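Local structure of dihydropteroate synthase (Mycobacterium smegmatis, 6OMZ) at residues A[160-163]-A[167-170]; A[171-176]-A[190-195]; A[130-135]-A[141-146]; A[203-208]-A[229-234]. The protein probably catalyses the condensation of para-aminobenzoate with 6-hydroxymethyl-7,8-dihydropterin diphosphate to form 7,8-dihydropteroate, the immediate precursor of folate derivatives. The protein carries 1 engineered substitution. All blocks are in the same frame, centred on the assembly; numbering follows the deposited sequence.

Contact 1: A[160-163]-A[167-170]; sequences PGYR and AEVR. With EDO (1,2-ethanediol), chain M.
Polar bonding to the carboxylate of Glu168 dominates the meeting of residues 160-163 with 167-170. Arg163 N approaches OE2 of Glu168 at 2.7 Å, but the N-H points well aside of the oxygen (123°), making the bond weak; the same OE2 also accepts from Asp164 N. Glu168 reaches this far from the helix because its chain runs straight beyond CG (chi2 -180°). The other oxygen, OE1, forms a salt bridge with Arg149. It also receives a water, 2.8 Å from OE1 of Glu168, that in one of the two modelled conformers of Gly161 donates to Gly161 O as well and so ties the loop to the helix a second time. The setting is the TIM barrel of the pterin-binding enzymes: residues 160-163 belong to the long loop after strand 143-146, and residues 167-170 lie in the opening turns of helix 165-182. Van der Waals contacts complete the junction. OE1 of Glu168 lies at the edge of the Tyr162 ring, 3.6 Å from CD1, while OE2 rests 3.4 Å from Arg163 CB. The guanidinium of Arg163 leads off elsewhere. Beyond the contact, Tyr162 OH bonds Ala199 O, and its ring meets His204 edge-to-face.

Contact 2: A[171-176]-A[190-195]; sequences TELLAA and LVIDPG. With PMM (pterin-6-yl-methyl-monophosphate), chain D.
Leu173 and Ile192 meet through complementary torsions: Leu173 swings CG away from its carbonyl carbon (chi1 -75°), presenting both methyls, while Ile192 tucks CG1 between its backbone N and carbonyl carbon (chi1 54°), a crowded position that brings CG2 beside Leu173 CB. This is helix-on-strand packing in a TIM barrel, helix 165-182 covering the outside of strand 190-193. CD1 of Leu173 lies 4.0 Å from Ile192 CB, with CD2 almost as close, so the leucine fork straddles the branch point. Leu173 CD2 continues past it to the backbone, 3.6 Å from Asp193 O. Asp193 itself sends its side chain the other way, away from the helix and into the ligand pocket. There a single oxygen takes two bonds from the bound pterin: N3 and N2 of PMM each stand 2.8 Å from Asp193 OD2, a paired recognition of the pyrimidine edge. The second oxygen closes an Asx turn that fixes the carboxylate's rotation, Gly195 N donating nearly straight (168°) to Asp193 OD1 at 2.8 Å, from the anti side and tilted out of the carboxylate plane.

Contact 3: A[130-135]-A[141-146]; sequences PGMAGV and VPWILM. With PMM (pterin-6-yl-methyl-monophosphate), chain D; EDO (1,2-ethanediol), chain K.
Met132 and Ala133 both approach the indole of Trp143 from the same side, with Leu145 of the strand on the other. The pairing closes a beta-alpha-beta unit of the TIM barrel, strand 119-122, helix 132-139 and strand 143-146, the ring lying between helix and strand. With CG anti to the backbone N (chi1 -171°), Trp143 throws its six-membered ring out toward helix residues Met132 and Ala133. Met132 CG sits 3.4 Å from CZ2 of Trp143, a close carbon contact, and the chain then bends at chi2 and chi3. The bends lift the sulfur farther from the indole than CG, above its five-membered side. SD of Met132 ends 5.4 Å from the centroid of the Trp143 five-membered ring and 41° off its normal, a Met-aromatic contact that is oblique and not stacked squarely over the face. Met132 O also lies over that face. Farther out, Ala133 reaches the rim of the six-membered ring slantwise, its CA 3.6 Å from Trp143 CH2. Across the indole, Leu145 CD2 lies over the centre of the opposite face, 3.4 Å from the plane, so carbon groups clamp the ring from both sides. Strand 143-146 then runs on to the ligand, where Met146 SD lies above the pterin's pyrimidine ring, 3.5 Å from N3 of PMM.

Contact 4: A[203-208]-A[229-234]; sequences EHNWAL and KRFLGT. With PMM (pterin-6-yl-methyl-monophosphate), chain D.
Phe231 is held between Asn205 on one face and Leu232, its own neighbour in the helix, on the other. Asn205 stands its amide almost at right angles to the ring (85°), with ND2 3.3 Å from Phe231 CG and displaced toward the rim. Its CB adds a CH-pi contact, 4.0 Å from the centroid of the Phe231 ring. Trp206 closes in obliquely: its six-membered ring and Phe231 have centroids 4.9 Å apart and planes 55° from one another, with CE2 of Phe231 over the indole. Phe231 reaches this place by setting CG between its backbone N and carbonyl carbon. A water in the indole plane, accepting from Trp206 NE1 and donating to Phe231 O, links the two helices beside the rings. In the second shell, Gly197 N donates to Asn205 OD1 and so helps to orient the amide over the ring. Lys229, at the N-cap position of helix 230-235, runs on to the ligand; in one of its two modelled conformers NZ lies 2.6 Å from O4 of PMM, and it also bonds Gly225 O and Leu196 O. The segments 203-208 and 230-234 cross at -104° in this TIM barrel, one following strand 190-193 and the other strand 223-224, while Ile256 of helix 250-262 packs against Trp206, Phe231 and Leu232.

The four contacts run in series along one TIM barrel, and three of them reach the same ligand. Contacts 2 and 3, with centres 12 Å apart, are joined through neighbouring strands 190-193 and 143-146, and supply Asp193 and Met146 to the pterin pocket. Contact 4, about 27 Å from contact 3 between centres and on the opposite side of the chain's centre, brings Lys229 to the same pterin. Contact 1 lies nearer the surface, the Tyr162 side chain about 13 Å from PMM. It nevertheless touches contacts 2 and 4: Val169 packs on Pro194 of contact 2 and on Leu208 of contact 4.

Contact 1: A[160-163]-A[167-170]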
loop_
_atom_site.group_PDB
_atom_site.type_symbol
_atom_site.label_atom_id
_atom_site.label_comp_id
_atom_site.label_asym_id
_atom_site.label_seq_id
_atom_site.Cartn_x
_atom_site.Cartn_y
_atom_site.Cartn_z
ATOM N N PRO A 160 7.327 12.640 -14.278
ATOM C CA PRO A 160 8.611 12.874 -14.944
ATOM C C PRO A 160 8.633 12.235 -16.328
ATOM O O PRO A 160 7.706 11.546 -16.743
ATOM C CB PRO A 160 9.619 12.206 -14.006
ATOM C CG PRO A 160 8.844 11.109 -13.344
ATOM C CD PRO A 160 7.409 11.564 -13.270
ATOM N N GLY A 161 9.704 12.528 -17.054
ATOM C CA GLY A 161 9.933 11.887 -18.328
ATOM C C GLY A 161 10.659 10.571 -18.151
ATOM O O GLY A 161 11.868 10.548 -17.896
ATOM N N TYR A 162 9.925 9.467 -18.248
ATOM C CA TYR A 162 10.536 8.145 -18.310
ATOM C C TYR A 162 10.874 7.794 -19.753
ATOM O O TYR A 162 10.030 7.948 -20.640
ATOM C CB TYR A 162 9.583 7.082 -17.767
ATOM C CG TYR A 162 9.008 7.359 -16.397
ATOM C CD1 TYR A 162 9.694 6.990 -15.240
ATOM C CD2 TYR A 162 7.768 7.963 -16.262
ATOM C CE1 TYR A 162 9.145 7.236 -13.972
ATOM C CE2 TYR A 162 7.216 8.203 -15.010
ATOM C CZ TYR A 162 7.909 7.839 -13.875
ATOM O OH TYR A 162 7.344 8.090 -12.639
ATOM N N ARG A 163 12.087 7.285 -19.985
ATOM C CA ARG A 163 12.348 6.634 -21.267
ATOM C C ARG A 163 11.633 5.290 -21.329
ATOM O O ARG A 163 11.150 4.878 -22.392
ATOM C CB ARG A 163 13.849 6.420 -21.494
ATOM C CG ARG A 163 14.759 7.644 -21.446
ATOM C CD ARG A 163 14.679 8.510 -22.682
ATOM N NE ARG A 163 14.926 7.796 -23.933
ATOM C CZ ARG A 163 14.951 8.383 -25.125
ATOM N NH1 ARG A 163 14.770 9.693 -25.217
ATOM N NH2 ARG A 163 15.167 7.671 -26.233
ATOM N N ALA A 167 11.305 -0.428 -16.936
ATOM C CA ALA A 167 12.687 -0.685 -16.558
ATOM C C ALA A 167 13.152 0.274 -15.476
ATOM O O ALA A 167 13.947 -0.103 -14.607
ATOM C CB ALA A 167 13.604 -0.584 -17.783
ATOM N N GLU A 168 12.678 1.524 -15.516
ATOM C CA GLU A 168 13.175 2.516 -14.572
ATOM C C GLU A 168 12.601 2.286 -13.185
ATOM O O GLU A 168 13.303 2.459 -12.184
ATOM C CB GLU A 168 12.862 3.927 -15.072
ATOM C CG GLU A 168 13.648 4.253 -16.350
ATOM C CD GLU A 168 13.386 5.653 -16.897
ATOM O OE1 GLU A 168 13.192 6.587 -16.092
ATOM O OE2 GLU A 168 13.371 5.807 -18.139
ATOM N N VAL A 169 11.324 1.912 -13.105
ATOM C CA VAL A 169 10.740 1.579 -11.809
ATOM C C VAL A 169 11.488 0.405 -11.187
ATOM O O VAL A 169 11.856 0.442 -10.009
ATOM C CB VAL A 169 9.235 1.295 -11.945
ATOM C CG1 VAL A 169 8.716 0.579 -10.702
ATOM C CG2 VAL A 169 8.474 2.630 -12.124
ATOM N N ARG A 170 11.732 -0.648 -11.979
ATOM C CA ARG A 170 12.508 -1.789 -11.494
ATOM C C ARG A 170 13.899 -1.361 -11.027
ATOM O O ARG A 170 14.325 -1.700 -9.917
ATOM C CB ARG A 170 12.614 -2.859 -12.582
ATOM C CG ARG A 170 13.504 -4.044 -12.191
ATOM C CD ARG A 170 13.675 -5.045 -13.328
ATOM N NE ARG A 170 14.510 -6.177 -12.918
ATOM C CZ ARG A 170 15.839 -6.151 -12.879
ATOM N NH1 ARG A 170 16.492 -5.046 -13.228
ATOM N NH2 ARG A 170 16.516 -7.225 -12.488
HETATM C C1 EDO M . 13.349 13.789 -15.206
HETATM O O1 EDO M . 12.333 13.678 -16.209
HETATM C C2 EDO M . 13.297 12.589 -14.263
HETATM O O2 EDO M . 13.936 11.455 -14.864
HETATM O O HOH W 1 14.154 9.043 -16.954
#

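Contact 2: A[171-176]-A[190-195]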
loop_
_atom_site.group_PDB
_atom_site.type_symbol
_atom_site.label_atom_id
_atom_site.label_comp_id
_atom_site.label_asym_id
_atom_site.label_seq_id
_atom_site.Cartn_x
_atom_site.Cartn_y
_atom_site.Cartn_z
ATOM N N THR A 171 14.620 -0.602 -11.857
ATOM C CA THR A 171 15.961 -0.152 -11.475
ATOM C C THR A 171 15.938 0.629 -10.167
ATOM O O THR A 171 16.781 0.413 -9.287
ATOM C CB THR A 171 16.569 0.703 -12.591
ATOM O OG1 THR A 171 16.718 -0.098 -13.766
ATOM C CG2 THR A 171 17.936 1.256 -12.181
ATOM N N GLU A 172 14.973 1.533 -10.010
ATOM C CA GLU A 172 14.980 2.388 -8.830
ATOM C C GLU A 172 14.533 1.630 -7.592
ATOM O O GLU A 172 15.061 1.868 -6.497
ATOM C CB GLU A 172 14.112 3.618 -9.073
ATOM C CG GLU A 172 14.911 4.728 -9.746
ATOM C CD GLU A 172 14.105 5.567 -10.707
ATOM O OE1 GLU A 172 13.008 6.028 -10.341
ATOM O OE2 GLU A 172 14.585 5.777 -11.842
ATOM N N LEU A 173 13.566 0.712 -7.737
ATOM C CA LEU A 173 13.196 -0.127 -6.603
ATOM C C LEU A 173 14.375 -0.960 -6.133
ATOM O O LEU A 173 14.624 -1.068 -4.927
ATOM C CB LEU A 173 12.019 -1.038 -6.964
ATOM C CG LEU A 173 10.662 -0.344 -7.021
ATOM C CD1 LEU A 173 9.597 -1.278 -7.593
ATOM C CD2 LEU A 173 10.284 0.092 -5.611
ATOM N N LEU A 174 15.125 -1.548 -7.070
ATOM C CA LEU A 174 16.249 -2.386 -6.677
ATOM C C LEU A 174 17.387 -1.555 -6.097
ATOM O O LEU A 174 18.130 -2.044 -5.241
ATOM C CB LEU A 174 16.734 -3.226 -7.865
ATOM C CG LEU A 174 15.715 -4.252 -8.396
ATOM C CD1 LEU A 174 16.331 -5.139 -9.474
ATOM C CD2 LEU A 174 15.148 -5.100 -7.259
ATOM N N ALA A 175 17.539 -0.306 -6.542
ATOM C CA ALA A 175 18.512 0.578 -5.914
ATOM C C ALA A 175 18.108 0.902 -4.482
ATOM O O ALA A 175 18.967 1.015 -3.602
ATOM C CB ALA A 175 18.679 1.861 -6.728
ATOM N N ALA A 176 16.805 1.049 -4.232
ATOM C CA ALA A 176 16.333 1.244 -2.865
ATOM C C ALA A 176 16.598 0.006 -2.016
ATOM O O ALA A 176 17.020 0.118 -0.857
ATOM C CB ALA A 176 14.841 1.591 -2.864
ATOM N N LEU A 190 12.680 -7.279 2.731
ATOM C CA LEU A 190 12.237 -6.202 1.863
ATOM C C LEU A 190 11.070 -6.638 0.989
ATOM O O LEU A 190 11.003 -7.786 0.544
ATOM C CB LEU A 190 13.397 -5.714 1.002
ATOM C CG LEU A 190 14.451 -5.120 1.929
ATOM C CD1 LEU A 190 15.804 -5.071 1.259
ATOM C CD2 LEU A 190 13.996 -3.733 2.408
ATOM N N VAL A 191 10.141 -5.710 0.775
ATOM C CA VAL A 191 9.042 -5.822 -0.173
ATOM C C VAL A 191 9.128 -4.593 -1.070
ATOM O O VAL A 191 9.543 -3.518 -0.624
ATOM C CB VAL A 191 7.681 -5.892 0.567
ATOM C CG1 VAL A 191 6.504 -5.952 -0.416
ATOM C CG2 VAL A 191 7.655 -7.084 1.550
ATOM N N ILE A 192 8.770 -4.750 -2.351
ATOM C CA ILE A 192 8.752 -3.608 -3.261
ATOM C C ILE A 192 7.353 -3.436 -3.841
ATOM O O ILE A 192 6.555 -4.374 -3.890
ATOM C CB ILE A 192 9.796 -3.738 -4.388
ATOM C CG1 ILE A 192 9.620 -5.064 -5.135
ATOM C CG2 ILE A 192 11.214 -3.575 -3.805
ATOM C CD1 ILE A 192 10.607 -5.266 -6.297
ATOM N N ASP A 193 7.067 -2.211 -4.307
ATOM C CA ASP A 193 5.715 -1.835 -4.752
ATOM C C ASP A 193 5.924 -0.832 -5.884
ATOM O O ASP A 193 6.645 0.152 -5.679
ATOM C CB ASP A 193 4.920 -1.215 -3.585
ATOM C CG ASP A 193 3.483 -0.819 -3.950
ATOM O OD1 ASP A 193 3.211 -0.421 -5.099
ATOM O OD2 ASP A 193 2.617 -0.879 -3.044
ATOM N N PRO A 194 5.328 -1.043 -7.067
ATOM C CA PRO A 194 5.561 -0.107 -8.187
ATOM C C PRO A 194 4.958 1.283 -7.985
ATOM O O PRO A 194 5.213 2.168 -8.810
ATOM C CB PRO A 194 4.915 -0.816 -9.383
ATOM C CG PRO A 194 3.801 -1.656 -8.755
ATOM C CD PRO A 194 4.380 -2.125 -7.424
ATOM N N GLY A 195 4.157 1.497 -6.951
ATOM C CA GLY A 195 3.621 2.820 -6.677
ATOM C C GLY A 195 2.699 3.323 -7.773
ATOM O O GLY A 195 2.919 4.410 -8.315
HETATM N N5 PMM D . -1.241 4.058 -1.953
HETATM C C6 PMM D . -1.562 4.958 -1.003
HETATM C C7 PMM D . -1.006 4.877 0.262
HETATM N N8 PMM D . -0.112 3.955 0.639
HETATM N N1 PMM D . 1.178 2.181 0.063
HETATM C C2 PMM D . 1.599 1.302 -0.843
HETATM N N2 PMM D . 2.567 0.438 -0.524
HETATM N N3 PMM D . 1.109 1.250 -2.117
HETATM C C4 PMM D . 0.143 2.091 -2.627
HETATM O O4 PMM D . -0.263 1.964 -3.778
HETATM C C4A PMM D . -0.343 3.102 -1.664
HETATM C C8A PMM D . 0.216 3.086 -0.327
HETATM C C9 PMM D . -2.446 6.097 -1.419
HETATM O O10 PMM D . -3.787 5.606 -1.677
HETATM P PA PMM D . -5.037 5.542 -0.631
HETATM O O1P PMM D . -6.142 4.905 -1.392
HETATM O O2P PMM D . -4.629 4.706 0.583
HETATM O O3P PMM D . -5.365 6.960 -0.183
#

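Contact 3: A[130-135]-A[141-146]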
loop_
_atom_site.group_PDB
_atom_site.type_symbol
_atom_site.label_atom_id
_atom_site.label_comp_id
_atom_site.label_asym_id
_atom_site.label_seq_id
_atom_site.Cartn_x
_atom_site.Cartn_y
_atom_site.Cartn_z
ATOM N N PRO A 130 16.039 10.143 5.973
ATOM C CA PRO A 130 17.307 9.391 5.999
ATOM C C PRO A 130 17.459 8.499 7.220
ATOM O O PRO A 130 18.355 7.641 7.237
ATOM C CB PRO A 130 18.378 10.496 5.971
ATOM C CG PRO A 130 17.702 11.684 6.551
ATOM C CD PRO A 130 16.264 11.597 6.092
ATOM N N GLY A 131 16.618 8.671 8.237
ATOM C CA GLY A 131 16.633 7.811 9.401
ATOM C C GLY A 131 15.798 6.552 9.291
ATOM O O GLY A 131 15.862 5.708 10.194
ATOM N N MET A 132 15.008 6.403 8.218
ATOM C CA MET A 132 14.116 5.249 8.122
ATOM C C MET A 132 14.898 3.947 8.022
ATOM O O MET A 132 14.559 2.966 8.696
ATOM C CB MET A 132 13.178 5.397 6.926
ATOM C CG MET A 132 12.052 4.350 6.882
ATOM S SD MET A 132 10.884 4.493 8.259
ATOM C CE MET A 132 9.748 5.735 7.622
ATOM N N ALA A 133 15.951 3.912 7.195
ATOM C CA ALA A 133 16.707 2.669 7.050
ATOM C C ALA A 133 17.250 2.195 8.396
ATOM O O ALA A 133 17.202 0.999 8.707
ATOM C CB ALA A 133 17.842 2.849 6.036
ATOM N N GLY A 134 17.753 3.122 9.215
ATOM C CA GLY A 134 18.297 2.738 10.508
ATOM C C GLY A 134 17.232 2.206 11.450
ATOM O O GLY A 134 17.482 1.280 12.227
ATOM N N VAL A 135 16.033 2.786 11.399
ATOM C CA VAL A 135 14.925 2.266 12.201
ATOM C C VAL A 135 14.632 0.818 11.814
ATOM O O VAL A 135 14.527 -0.068 12.672
ATOM C CB VAL A 135 13.678 3.158 12.039
ATOM C CG1 VAL A 135 12.452 2.473 12.624
ATOM C CG2 VAL A 135 13.893 4.507 12.702
ATOM N N VAL A 141 12.124 -5.943 11.081
ATOM C CA VAL A 141 10.781 -6.243 10.597
ATOM C C VAL A 141 10.754 -5.943 9.107
ATOM O O VAL A 141 11.662 -5.272 8.580
ATOM C CB VAL A 141 9.697 -5.438 11.361
ATOM C CG1 VAL A 141 9.668 -5.825 12.848
ATOM C CG2 VAL A 141 9.915 -3.934 11.166
ATOM N N PRO A 142 9.751 -6.440 8.377
ATOM C CA PRO A 142 9.699 -6.170 6.938
ATOM C C PRO A 142 9.519 -4.689 6.631
ATOM O O PRO A 142 8.879 -3.939 7.375
ATOM C CB PRO A 142 8.494 -6.991 6.459
ATOM C CG PRO A 142 8.389 -8.098 7.447
ATOM C CD PRO A 142 8.755 -7.457 8.769
ATOM N N TRP A 143 10.096 -4.275 5.504
ATOM C CA TRP A 143 10.029 -2.895 5.037
ATOM C C TRP A 143 9.526 -2.919 3.601
ATOM O O TRP A 143 10.154 -3.545 2.738
ATOM C CB TRP A 143 11.408 -2.233 5.130
ATOM C CG TRP A 143 11.473 -0.736 4.882
ATOM C CD1 TRP A 143 10.425 0.144 4.791
ATOM C CD2 TRP A 143 12.666 0.039 4.697
ATOM N NE1 TRP A 143 10.898 1.418 4.565
ATOM C CE2 TRP A 143 12.268 1.382 4.503
ATOM C CE3 TRP A 143 14.032 -0.271 4.677
ATOM C CZ2 TRP A 143 13.188 2.411 4.296
ATOM C CZ3 TRP A 143 14.949 0.757 4.477
ATOM C CH2 TRP A 143 14.518 2.085 4.287
ATOM N N ILE A 144 8.384 -2.273 3.357
ATOM C CA ILE A 144 7.827 -2.129 2.015
ATOM C C ILE A 144 8.354 -0.831 1.421
ATOM O O ILE A 144 8.096 0.254 1.960
ATOM C CB ILE A 144 6.285 -2.127 2.043
ATOM C CG1 ILE A 144 5.742 -3.450 2.602
ATOM C CG2 ILE A 144 5.716 -1.889 0.632
ATOM C CD1 ILE A 144 4.268 -3.382 3.039
ATOM N N LEU A 145 9.070 -0.939 0.297
ATOM C CA LEU A 145 9.615 0.208 -0.425
ATOM C C LEU A 145 8.744 0.474 -1.650
ATOM O O LEU A 145 8.798 -0.276 -2.626
ATOM C CB LEU A 145 11.060 -0.059 -0.845
ATOM C CG LEU A 145 12.038 -0.417 0.277
ATOM C CD1 LEU A 145 13.304 -1.028 -0.304
ATOM C CD2 LEU A 145 12.370 0.828 1.099
ATOM N N MET A 146 7.956 1.548 -1.612
ATOM C CA MET A 146 7.138 1.921 -2.758
ATOM C C MET A 146 7.897 2.861 -3.684
ATOM O O MET A 146 8.688 3.696 -3.239
ATOM C CB MET A 146 5.840 2.598 -2.312
ATOM C CG MET A 146 4.736 2.508 -3.357
ATOM S SD MET A 146 3.392 3.691 -3.068
ATOM C CE MET A 146 4.193 5.201 -3.632
HETATM N N5 PMM D . -1.241 4.058 -1.953
HETATM C C6 PMM D . -1.562 4.958 -1.003
HETATM C C7 PMM D . -1.006 4.877 0.262
HETATM N N8 PMM D . -0.112 3.955 0.639
HETATM N N1 PMM D . 1.178 2.181 0.063
HETATM C C2 PMM D . 1.599 1.302 -0.843
HETATM N N2 PMM D . 2.567 0.438 -0.524
HETATM N N3 PMM D . 1.109 1.250 -2.117
HETATM C C4 PMM D . 0.143 2.091 -2.627
HETATM O O4 PMM D . -0.263 1.964 -3.778
HETATM C C4A PMM D . -0.343 3.102 -1.664
HETATM C C8A PMM D . 0.216 3.086 -0.327
HETATM C C9 PMM D . -2.446 6.097 -1.419
HETATM O O10 PMM D . -3.787 5.606 -1.677
HETATM P PA PMM D . -5.037 5.542 -0.631
HETATM O O1P PMM D . -6.142 4.905 -1.392
HETATM O O2P PMM D . -4.629 4.706 0.583
HETATM O O3P PMM D . -5.365 6.960 -0.183
HETATM C C1 EDO K . 11.717 4.790 -3.992
HETATM O O1 EDO K . 10.513 5.571 -4.030
HETATM C C2 EDO K . 12.278 4.657 -5.402
HETATM O O2 EDO K . 12.439 5.961 -5.975
#

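Contact 4: A[203-208]-A[229-234]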
loop_
_atom_site.group_PDB
_atom_site.type_symbol
_atom_site.label_atom_id
_atom_site.label_comp_id
_atom_site.label_asym_id
_atom_site.label_seq_id
_atom_site.Cartn_x
_atom_site.Cartn_y
_atom_site.Cartn_z
ATOM N N GLU A 203 -1.411 5.121 -18.461
ATOM C CA GLU A 203 -0.697 4.223 -19.367
ATOM C C GLU A 203 0.568 3.661 -18.723
ATOM O O GLU A 203 0.927 2.496 -18.956
ATOM C CB GLU A 203 -0.368 4.951 -20.669
ATOM C CG GLU A 203 -1.583 5.201 -21.548
ATOM C CD GLU A 203 -2.273 6.529 -21.234
ATOM O OE1 GLU A 203 -1.945 7.164 -20.202
ATOM O OE2 GLU A 203 -3.130 6.947 -22.041
ATOM N N HIS A 204 1.261 4.469 -17.914
ATOM C CA HIS A 204 2.372 3.939 -17.127
ATOM C C HIS A 204 1.910 2.789 -16.236
ATOM O O HIS A 204 2.565 1.744 -16.155
ATOM C CB HIS A 204 2.994 5.043 -16.273
ATOM C CG HIS A 204 3.721 6.090 -17.056
ATOM N ND1 HIS A 204 3.878 7.377 -16.589
ATOM C CD2 HIS A 204 4.340 6.046 -18.260
ATOM C CE1 HIS A 204 4.561 8.085 -17.473
ATOM N NE2 HIS A 204 4.850 7.302 -18.498
ATOM N N ASN A 205 0.783 2.978 -15.547
ATOM C CA ASN A 205 0.272 1.958 -14.633
ATOM C C ASN A 205 0.019 0.633 -15.349
ATOM O O ASN A 205 0.381 -0.441 -14.842
ATOM C CB ASN A 205 -1.016 2.456 -13.970
ATOM C CG ASN A 205 -0.758 3.509 -12.908
ATOM O OD1 ASN A 205 0.391 3.804 -12.562
ATOM N ND2 ASN A 205 -1.831 4.067 -12.366
ATOM N N TRP A 206 -0.612 0.686 -16.520
ATOM C CA TRP A 206 -0.962 -0.553 -17.207
ATOM C C TRP A 206 0.287 -1.254 -17.732
ATOM O O TRP A 206 0.353 -2.485 -17.733
ATOM C CB TRP A 206 -1.955 -0.279 -18.338
ATOM C CG TRP A 206 -3.328 0.138 -17.837
ATOM C CD1 TRP A 206 -3.971 1.318 -18.094
ATOM C CD2 TRP A 206 -4.206 -0.622 -16.985
ATOM N NE1 TRP A 206 -5.191 1.340 -17.450
ATOM C CE2 TRP A 206 -5.357 0.164 -16.764
ATOM C CE3 TRP A 206 -4.133 -1.897 -16.399
ATOM C CZ2 TRP A 206 -6.437 -0.280 -15.977
ATOM C CZ3 TRP A 206 -5.205 -2.336 -15.613
ATOM C CH2 TRP A 206 -6.336 -1.519 -15.403
ATOM N N ALA A 207 1.297 -0.492 -18.168
ATOM C CA ALA A 207 2.559 -1.129 -18.540
ATOM C C ALA A 207 3.209 -1.797 -17.333
ATOM O O ALA A 207 3.731 -2.911 -17.443
ATOM C CB ALA A 207 3.520 -0.116 -19.182
ATOM N N LEU A 208 3.161 -1.142 -16.161
ATOM C CA LEU A 208 3.754 -1.736 -14.965
ATOM C C LEU A 208 3.018 -2.998 -14.547
ATOM O O LEU A 208 3.644 -3.968 -14.103
ATOM C CB LEU A 208 3.753 -0.731 -13.813
ATOM C CG LEU A 208 4.770 0.396 -14.023
ATOM C CD1 LEU A 208 4.431 1.588 -13.126
ATOM C CD2 LEU A 208 6.168 -0.139 -13.748
ATOM N N LYS A 229 -7.693 3.987 -7.453
ATOM C CA LYS A 229 -6.773 5.003 -7.949
ATOM C C LYS A 229 -7.319 5.682 -9.208
ATOM O O LYS A 229 -8.223 5.177 -9.887
ATOM C CB LYS A 229 -5.400 4.389 -8.218
ATOM C CG LYS A 229 -4.701 3.894 -6.947
ATOM C CD LYS A 229 -3.319 4.496 -6.800
ATOM C CE LYS A 229 -2.701 4.162 -5.445
ATOM N NZ LYS A 229 -1.464 3.361 -5.592
ATOM N N ARG A 230 -6.735 6.840 -9.517
ATOM C CA ARG A 230 -7.249 7.717 -10.563
ATOM C C ARG A 230 -7.326 7.026 -11.920
ATOM O O ARG A 230 -8.254 7.292 -12.696
ATOM C CB ARG A 230 -6.376 8.973 -10.640
ATOM C CG ARG A 230 -6.897 10.061 -11.584
ATOM C CD ARG A 230 -6.172 11.417 -11.381
ATOM N NE ARG A 230 -4.752 11.370 -11.750
ATOM C CZ ARG A 230 -4.276 11.627 -12.967
ATOM N NH1 ARG A 230 -5.100 11.957 -13.958
ATOM N NH2 ARG A 230 -2.968 11.552 -13.197
ATOM N N PHE A 231 -6.356 6.156 -12.241
ATOM C CA PHE A 231 -6.392 5.490 -13.546
ATOM C C PHE A 231 -7.607 4.578 -13.704
ATOM O O PHE A 231 -8.045 4.343 -14.836
ATOM C CB PHE A 231 -5.081 4.715 -13.819
ATOM C CG PHE A 231 -4.950 3.353 -13.141
ATOM C CD1 PHE A 231 -5.039 3.213 -11.759
ATOM C CD2 PHE A 231 -4.623 2.227 -13.899
ATOM C CE1 PHE A 231 -4.865 1.984 -11.150
ATOM C CE2 PHE A 231 -4.441 0.981 -13.297
ATOM C CZ PHE A 231 -4.560 0.861 -11.913
ATOM N N LEU A 232 -8.188 4.092 -12.608
ATOM C CA LEU A 232 -9.438 3.352 -12.730
ATOM C C LEU A 232 -10.603 4.287 -13.015
ATOM O O LEU A 232 -11.524 3.928 -13.757
ATOM C CB LEU A 232 -9.693 2.530 -11.466
ATOM C CG LEU A 232 -8.602 1.509 -11.159
ATOM C CD1 LEU A 232 -8.991 0.672 -9.937
ATOM C CD2 LEU A 232 -8.350 0.623 -12.372
ATOM N N GLY A 233 -10.580 5.498 -12.450
ATOM C CA GLY A 233 -11.578 6.487 -12.830
ATOM C C GLY A 233 -11.505 6.810 -14.311
ATOM O O GLY A 233 -12.533 6.993 -14.970
ATOM N N THR A 234 -10.283 6.832 -14.854
ATOM C CA THR A 234 -10.059 7.106 -16.272
ATOM C C THR A 234 -10.509 5.937 -17.133
ATOM O O THR A 234 -11.213 6.120 -18.133
ATOM C CB THR A 234 -8.567 7.391 -16.502
ATOM O OG1 THR A 234 -8.182 8.538 -15.737
ATOM C CG2 THR A 234 -8.278 7.635 -17.981
HETATM N N5 PMM D . -1.241 4.058 -1.953
HETATM C C6 PMM D . -1.562 4.958 -1.003
HETATM C C7 PMM D . -1.006 4.877 0.262
HETATM N N8 PMM D . -0.112 3.955 0.639
HETATM N N1 PMM D . 1.178 2.181 0.063
HETATM C C2 PMM D . 1.599 1.302 -0.843
HETATM N N2 PMM D . 2.567 0.438 -0.524
HETATM N N3 PMM D . 1.109 1.250 -2.117
HETATM C C4 PMM D . 0.143 2.091 -2.627
HETATM O O4 PMM D . -0.263 1.964 -3.778
HETATM C C4A PMM D . -0.343 3.102 -1.664
HETATM C C8A PMM D . 0.216 3.086 -0.327
HETATM C C9 PMM D . -2.446 6.097 -1.419
HETATM O O10 PMM D . -3.787 5.606 -1.677
HETATM P PA PMM D . -5.037 5.542 -0.631
HETATM O O1P PMM D . -6.142 4.905 -1.392
HETATM O O2P PMM D . -4.629 4.706 0.583
HETATM O O3P PMM D . -5.365 6.960 -0.183
HETATM O O HOH W 2 -6.782 3.733 -17.409
#